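Local coordinates for conjugal transfer protein TRWB (Escherichia coli, PDB 1E9R) that probably couples DNA processing to transport in bacterial conjugation, acting as a ring-shaped, six-subunit P-loop NTPase that resembles ring helicases and F1-ATPase, at residues 95-107 with 234-247. Residues are numbered along the deposited sequence; the frame is centred on the assembly and turned at random.
Sequences SKFGRDKDIILNP and WLEDPNGGNLFITW
Chi1 of -63° puts Asp102 CG beside its own backbone N, anti to the carbonyl carbon, and the carboxylate meets Asn242, while Asn106, with CG anti to N (chi1 180°), carries its amide to Thr246. These two side chains flank the pairing of parallel strands 103-105 and 243-247 at one border of the P-loop NTPase sheet, where 103-105 is the outermost strand within the chain. Bridges Ile103-Leu243, Ile104-Phe244 and Leu105-Ile245 fix the register, and the backbone bonds alternate as parallel pairing demands: Ile103 N to Asn242 O, Phe244 N to Ile103 O (3.0 Å), Leu105 N to Phe244 O, then a weaker Thr246 N to Leu105 O.

Before the strands, Asp102 OD1 accepts two donors. Asn242 N reaches it at 2.8 Å from above the carboxylate plane, and Arg99 NH2 meets its syn lone pair in a salt bridge. Asp102 OD2 takes Arg99 N at 2.7 Å, so the carboxylate also braces the type I turn Arg99-Asp102. Asn242 ND2 lies over one guanidinium face of Arg99, the two planes 18° apart; Asn242 ND2 and Arg99 NH2 are both donors, so this is no hydrogen bond, and the amide's OD1 is instead bound by Met84 N. Lys101 NZ donates a hydrogen bond to Asn239 O from above the carbonyl plane.

On the face bearing Ile104, the Phe244 ring presents its edge to Ile103 O, and its CZ reaches Gly98 CA (3.9 Å) just after helix 92-97, whose Met93 and Leu94 also touch the Phe244 side chain. On the face bearing Ile103 and Leu105, Leu105 CG packs against Leu243 CD2 (4.0 Å), and Ile103 CG1 lies 3.5 Å from Trp234 NE1. At the far end, Asn106 ND2 donates to Thr246 OG1 at 2.9 Å, with the hydroxyl oxygen in the amide plane.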
loop_
_atom_site.group_PDB
_atom_site.type_symbol
_atom_site.label_atom_id
_atom_site.label_comp_id
_atom_site.label_asym_id
_atom_site.label_seq_id
_atom_site.Cartn_x
_atom_site.Cartn_y
_atom_site.Cartn_z
ATOM N N SER B 95 11.990 29.334 -33.718
ATOM C CA SER B 95 12.074 30.738 -34.053
ATOM C C SER B 95 13.490 31.289 -33.956
ATOM O O SER B 95 13.820 32.267 -34.619
ATOM C CB SER B 95 11.138 31.540 -33.152
ATOM O OG SER B 95 11.634 31.597 -31.832
ATOM N N LYS B 96 14.338 30.667 -33.147
ATOM C CA LYS B 96 15.697 31.161 -33.004
ATOM C C LYS B 96 16.742 30.338 -33.720
ATOM O O LYS B 96 17.762 30.878 -34.139
ATOM C CB LYS B 96 16.068 31.274 -31.525
ATOM C CG LYS B 96 15.323 32.372 -30.801
ATOM C CD LYS B 96 15.509 32.248 -29.304
ATOM C CE LYS B 96 14.642 33.252 -28.545
ATOM N NZ LYS B 96 14.721 33.025 -27.067
ATOM N N PHE B 97 16.502 29.044 -33.878
ATOM C CA PHE B 97 17.491 28.193 -34.533
ATOM C C PHE B 97 17.029 27.519 -35.817
ATOM O O PHE B 97 17.805 26.806 -36.462
ATOM C CB PHE B 97 17.976 27.122 -33.556
ATOM C CG PHE B 97 18.447 27.672 -32.242
ATOM C CD1 PHE B 97 19.459 28.624 -32.190
ATOM C CD2 PHE B 97 17.879 27.235 -31.053
ATOM C CE1 PHE B 97 19.896 29.130 -30.975
ATOM C CE2 PHE B 97 18.308 27.734 -29.832
ATOM C CZ PHE B 97 19.321 28.685 -29.794
ATOM N N GLY B 98 15.771 27.749 -36.184
ATOM C CA GLY B 98 15.221 27.146 -37.386
ATOM C C GLY B 98 15.786 27.661 -38.700
ATOM O O GLY B 98 15.671 28.846 -39.019
ATOM N N ARG B 99 16.401 26.760 -39.463
ATOM C CA ARG B 99 16.970 27.106 -40.760
ATOM C C ARG B 99 16.014 26.648 -41.849
ATOM O O ARG B 99 15.006 26.000 -41.573
ATOM C CB ARG B 99 18.335 26.448 -40.951
ATOM C CG ARG B 99 19.371 26.879 -39.924
ATOM C CD ARG B 99 20.478 25.836 -39.833
ATOM N NE ARG B 99 19.942 24.479 -39.973
ATOM C CZ ARG B 99 20.621 23.359 -39.729
ATOM N NH1 ARG B 99 21.883 23.411 -39.319
ATOM N NH2 ARG B 99 20.037 22.178 -39.903
ATOM N N ASP B 100 16.347 26.972 -43.090
ATOM C CA ASP B 100 15.500 26.645 -44.223
ATOM C C ASP B 100 15.287 25.157 -44.505
ATOM O O ASP B 100 14.175 24.733 -44.829
ATOM C CB ASP B 100 16.054 27.345 -45.465
ATOM C CG ASP B 100 14.970 27.699 -46.464
ATOM O OD1 ASP B 100 14.580 26.822 -47.273
ATOM O OD2 ASP B 100 14.498 28.860 -46.424
ATOM N N LYS B 101 16.347 24.370 -44.383
ATOM C CA LYS B 101 16.280 22.931 -44.643
ATOM C C LYS B 101 15.689 22.114 -43.493
ATOM O O LYS B 101 15.601 20.886 -43.579
ATOM C CB LYS B 101 17.683 22.396 -44.948
ATOM C CG LYS B 101 18.709 22.733 -43.863
ATOM C CD LYS B 101 20.062 22.101 -44.137
ATOM C CE LYS B 101 19.963 20.584 -44.142
ATOM N NZ LYS B 101 21.297 19.940 -44.283
ATOM N N ASP B 102 15.288 22.788 -42.419
ATOM C CA ASP B 102 14.740 22.089 -41.267
ATOM C C ASP B 102 13.265 21.726 -41.392
ATOM O O ASP B 102 12.522 22.329 -42.170
ATOM C CB ASP B 102 14.987 22.895 -39.990
ATOM C CG ASP B 102 16.468 23.048 -39.685
ATOM O OD1 ASP B 102 17.235 22.103 -39.981
ATOM O OD2 ASP B 102 16.868 24.103 -39.144
ATOM N N ILE B 103 12.870 20.728 -40.601
ATOM C CA ILE B 103 11.515 20.184 -40.576
ATOM C C ILE B 103 10.669 20.672 -39.399
ATOM O O ILE B 103 11.194 20.981 -38.326
ATOM C CB ILE B 103 11.562 18.645 -40.497
ATOM C CG1 ILE B 103 12.483 18.087 -41.573
ATOM C CG2 ILE B 103 10.180 18.073 -40.672
ATOM C CD1 ILE B 103 12.024 18.390 -42.972
ATOM N N ILE B 104 9.357 20.735 -39.614
ATOM C CA ILE B 104 8.413 21.133 -38.575
ATOM C C ILE B 104 7.261 20.132 -38.545
ATOM O O ILE B 104 6.737 19.734 -39.588
ATOM C CB ILE B 104 7.791 22.531 -38.820
ATOM C CG1 ILE B 104 8.852 23.621 -38.711
ATOM C CG2 ILE B 104 6.700 22.795 -37.800
ATOM C CD1 ILE B 104 8.313 25.022 -38.961
ATOM N N LEU B 105 6.890 19.709 -37.344
ATOM C CA LEU B 105 5.767 18.808 -37.161
ATOM C C LEU B 105 4.872 19.483 -36.147
ATOM O O LEU B 105 5.198 19.577 -34.965
ATOM C CB LEU B 105 6.212 17.442 -36.651
ATOM C CG LEU B 105 6.718 16.490 -37.734
ATOM C CD1 LEU B 105 6.996 15.139 -37.111
ATOM C CD2 LEU B 105 5.683 16.354 -38.847
ATOM N N ASN B 106 3.750 19.987 -36.642
ATOM C CA ASN B 106 2.767 20.692 -35.841
ATOM C C ASN B 106 1.543 20.714 -36.738
ATOM O O ASN B 106 1.530 21.430 -37.739
ATOM C CB ASN B 106 3.235 22.121 -35.581
ATOM C CG ASN B 106 2.247 22.915 -34.756
ATOM O OD1 ASN B 106 1.044 22.667 -34.798
ATOM N ND2 ASN B 106 2.750 23.893 -34.011
ATOM N N PRO B 107 0.499 19.931 -36.400
ATOM C CA PRO B 107 -0.726 19.872 -37.210
ATOM C C PRO B 107 -1.395 21.201 -37.578
ATOM O O PRO B 107 -2.115 21.272 -38.577
ATOM C CB PRO B 107 -1.643 18.952 -36.390
ATOM C CG PRO B 107 -1.168 19.132 -34.995
ATOM C CD PRO B 107 0.331 19.161 -35.152
ATOM N N TRP B 234 13.797 10.398 -42.753
ATOM C CA TRP B 234 14.445 11.637 -42.371
ATOM C C TRP B 234 15.711 11.348 -41.547
ATOM O O TRP B 234 16.764 11.953 -41.760
ATOM C CB TRP B 234 13.486 12.490 -41.548
ATOM C CG TRP B 234 14.110 13.738 -41.021
ATOM C CD1 TRP B 234 14.385 14.875 -41.722
ATOM C CD2 TRP B 234 14.579 13.967 -39.684
ATOM N NE1 TRP B 234 14.996 15.800 -40.909
ATOM C CE2 TRP B 234 15.127 15.271 -39.652
ATOM C CE3 TRP B 234 14.591 13.199 -38.510
ATOM C CZ2 TRP B 234 15.682 15.825 -38.488
ATOM C CZ3 TRP B 234 15.145 13.750 -37.350
ATOM C CH2 TRP B 234 15.683 15.052 -37.351
ATOM N N LEU B 235 15.608 10.425 -40.599
ATOM C CA LEU B 235 16.754 10.091 -39.762
ATOM C C LEU B 235 17.909 9.577 -40.594
ATOM O O LEU B 235 19.069 9.883 -40.327
ATOM C CB LEU B 235 16.369 9.039 -38.720
ATOM C CG LEU B 235 15.495 9.536 -37.566
ATOM C CD1 LEU B 235 15.058 8.365 -36.706
ATOM C CD2 LEU B 235 16.268 10.544 -36.747
ATOM N N GLU B 236 17.580 8.800 -41.614
ATOM C CA GLU B 236 18.584 8.216 -42.483
ATOM C C GLU B 236 19.190 9.214 -43.452
ATOM O O GLU B 236 20.301 9.017 -43.927
ATOM C CB GLU B 236 17.973 7.057 -43.264
ATOM C CG GLU B 236 17.376 5.987 -42.373
ATOM C CD GLU B 236 16.731 4.869 -43.160
ATOM O OE1 GLU B 236 15.793 5.164 -43.942
ATOM O OE2 GLU B 236 17.159 3.702 -42.991
ATOM N N ASP B 237 18.463 10.285 -43.746
ATOM C CA ASP B 237 18.956 11.285 -44.682
ATOM C C ASP B 237 20.051 12.132 -44.062
ATOM O O ASP B 237 19.784 12.980 -43.213
ATOM C CB ASP B 237 17.810 12.184 -45.142
ATOM C CG ASP B 237 18.250 13.209 -46.175
ATOM O OD1 ASP B 237 19.417 13.146 -46.631
ATOM O OD2 ASP B 237 17.422 14.075 -46.531
ATOM N N PRO B 238 21.300 11.934 -44.506
ATOM C CA PRO B 238 22.475 12.662 -44.012
ATOM C C PRO B 238 22.306 14.166 -44.139
ATOM O O PRO B 238 22.703 14.924 -43.252
ATOM C CB PRO B 238 23.603 12.148 -44.899
ATOM C CG PRO B 238 23.106 10.804 -45.366
ATOM C CD PRO B 238 21.664 11.090 -45.654
ATOM N N ASN B 239 21.712 14.587 -45.253
ATOM C CA ASN B 239 21.482 16.002 -45.511
ATOM C C ASN B 239 20.195 16.510 -44.884
ATOM O O ASN B 239 19.822 17.669 -45.072
ATOM C CB ASN B 239 21.465 16.266 -47.014
ATOM C CG ASN B 239 22.742 15.820 -47.684
ATOM O OD1 ASN B 239 23.845 16.209 -47.270
ATOM N ND2 ASN B 239 22.612 14.993 -48.723
ATOM N N GLY B 240 19.508 15.636 -44.151
ATOM C CA GLY B 240 18.293 16.050 -43.480
ATOM C C GLY B 240 18.708 17.115 -42.478
ATOM O O GLY B 240 19.866 17.153 -42.044
ATOM N N GLY B 241 17.788 17.996 -42.105
ATOM C CA GLY B 241 18.153 19.030 -41.155
ATOM C C GLY B 241 17.841 18.619 -39.732
ATOM O O GLY B 241 18.190 17.525 -39.290
ATOM N N ASN B 242 17.184 19.522 -39.014
ATOM C CA ASN B 242 16.781 19.284 -37.646
ATOM C C ASN B 242 15.258 19.241 -37.638
ATOM O O ASN B 242 14.616 19.799 -38.524
ATOM C CB ASN B 242 17.282 20.410 -36.744
ATOM C CG ASN B 242 18.791 20.524 -36.746
ATOM O OD1 ASN B 242 19.502 19.513 -36.743
ATOM N ND2 ASN B 242 19.293 21.757 -36.741
ATOM N N LEU B 243 14.684 18.578 -36.640
ATOM C CA LEU B 243 13.237 18.460 -36.542
ATOM C C LEU B 243 12.702 19.204 -35.322
ATOM O O LEU B 243 13.147 18.971 -34.203
ATOM C CB LEU B 243 12.848 16.985 -36.453
ATOM C CG LEU B 243 11.462 16.563 -36.941
ATOM C CD1 LEU B 243 11.241 15.116 -36.567
ATOM C CD2 LEU B 243 10.389 17.425 -36.326
ATOM N N PHE B 244 11.753 20.109 -35.538
ATOM C CA PHE B 244 11.157 20.844 -34.431
ATOM C C PHE B 244 9.715 20.424 -34.264
ATOM O O PHE B 244 8.900 20.641 -35.165
ATOM C CB PHE B 244 11.165 22.345 -34.676
ATOM C CG PHE B 244 12.523 22.932 -34.770
ATOM C CD1 PHE B 244 13.275 22.795 -35.933
ATOM C CD2 PHE B 244 13.051 23.643 -33.701
ATOM C CE1 PHE B 244 14.542 23.362 -36.031
ATOM C CE2 PHE B 244 14.317 24.215 -33.785
ATOM C CZ PHE B 244 15.067 24.077 -34.956
ATOM N N ILE B 245 9.409 19.811 -33.123
ATOM C CA ILE B 245 8.046 19.385 -32.812
ATOM C C ILE B 245 7.476 20.497 -31.947
ATOM O O ILE B 245 7.765 20.589 -30.755
ATOM C CB ILE B 245 8.031 18.052 -32.042
ATOM C CG1 ILE B 245 8.569 16.939 -32.948
ATOM C CG2 ILE B 245 6.615 17.735 -31.567
ATOM C CD1 ILE B 245 8.717 15.609 -32.264
ATOM N N THR B 246 6.668 21.344 -32.565
ATOM C CA THR B 246 6.093 22.487 -31.877
ATOM C C THR B 246 4.596 22.350 -31.667
ATOM O O THR B 246 3.959 21.443 -32.210
ATOM C CB THR B 246 6.329 23.769 -32.691
ATOM O OG1 THR B 246 5.603 23.674 -33.927
ATOM C CG2 THR B 246 7.819 23.953 -32.998
ATOM N N TRP B 247 4.047 23.268 -30.875
ATOM C CA TRP B 247 2.618 23.312 -30.594
ATOM C C TRP B 247 2.357 24.528 -29.721
ATOM O O TRP B 247 3.218 24.925 -28.939
ATOM C CB TRP B 247 2.165 22.028 -29.883
ATOM C CG TRP B 247 2.634 21.900 -28.463
ATOM C CD1 TRP B 247 1.981 22.332 -27.342
ATOM C CD2 TRP B 247 3.872 21.336 -28.011
ATOM N NE1 TRP B 247 2.736 22.073 -26.225
ATOM C CE2 TRP B 247 3.901 21.462 -26.608
ATOM C CE3 TRP B 247 4.960 20.738 -28.658
ATOM C CZ2 TRP B 247 4.975 21.014 -25.841
ATOM C CZ3 TRP B 247 6.026 20.293 -27.892
ATOM C CH2 TRP B 247 6.024 20.434 -26.497
#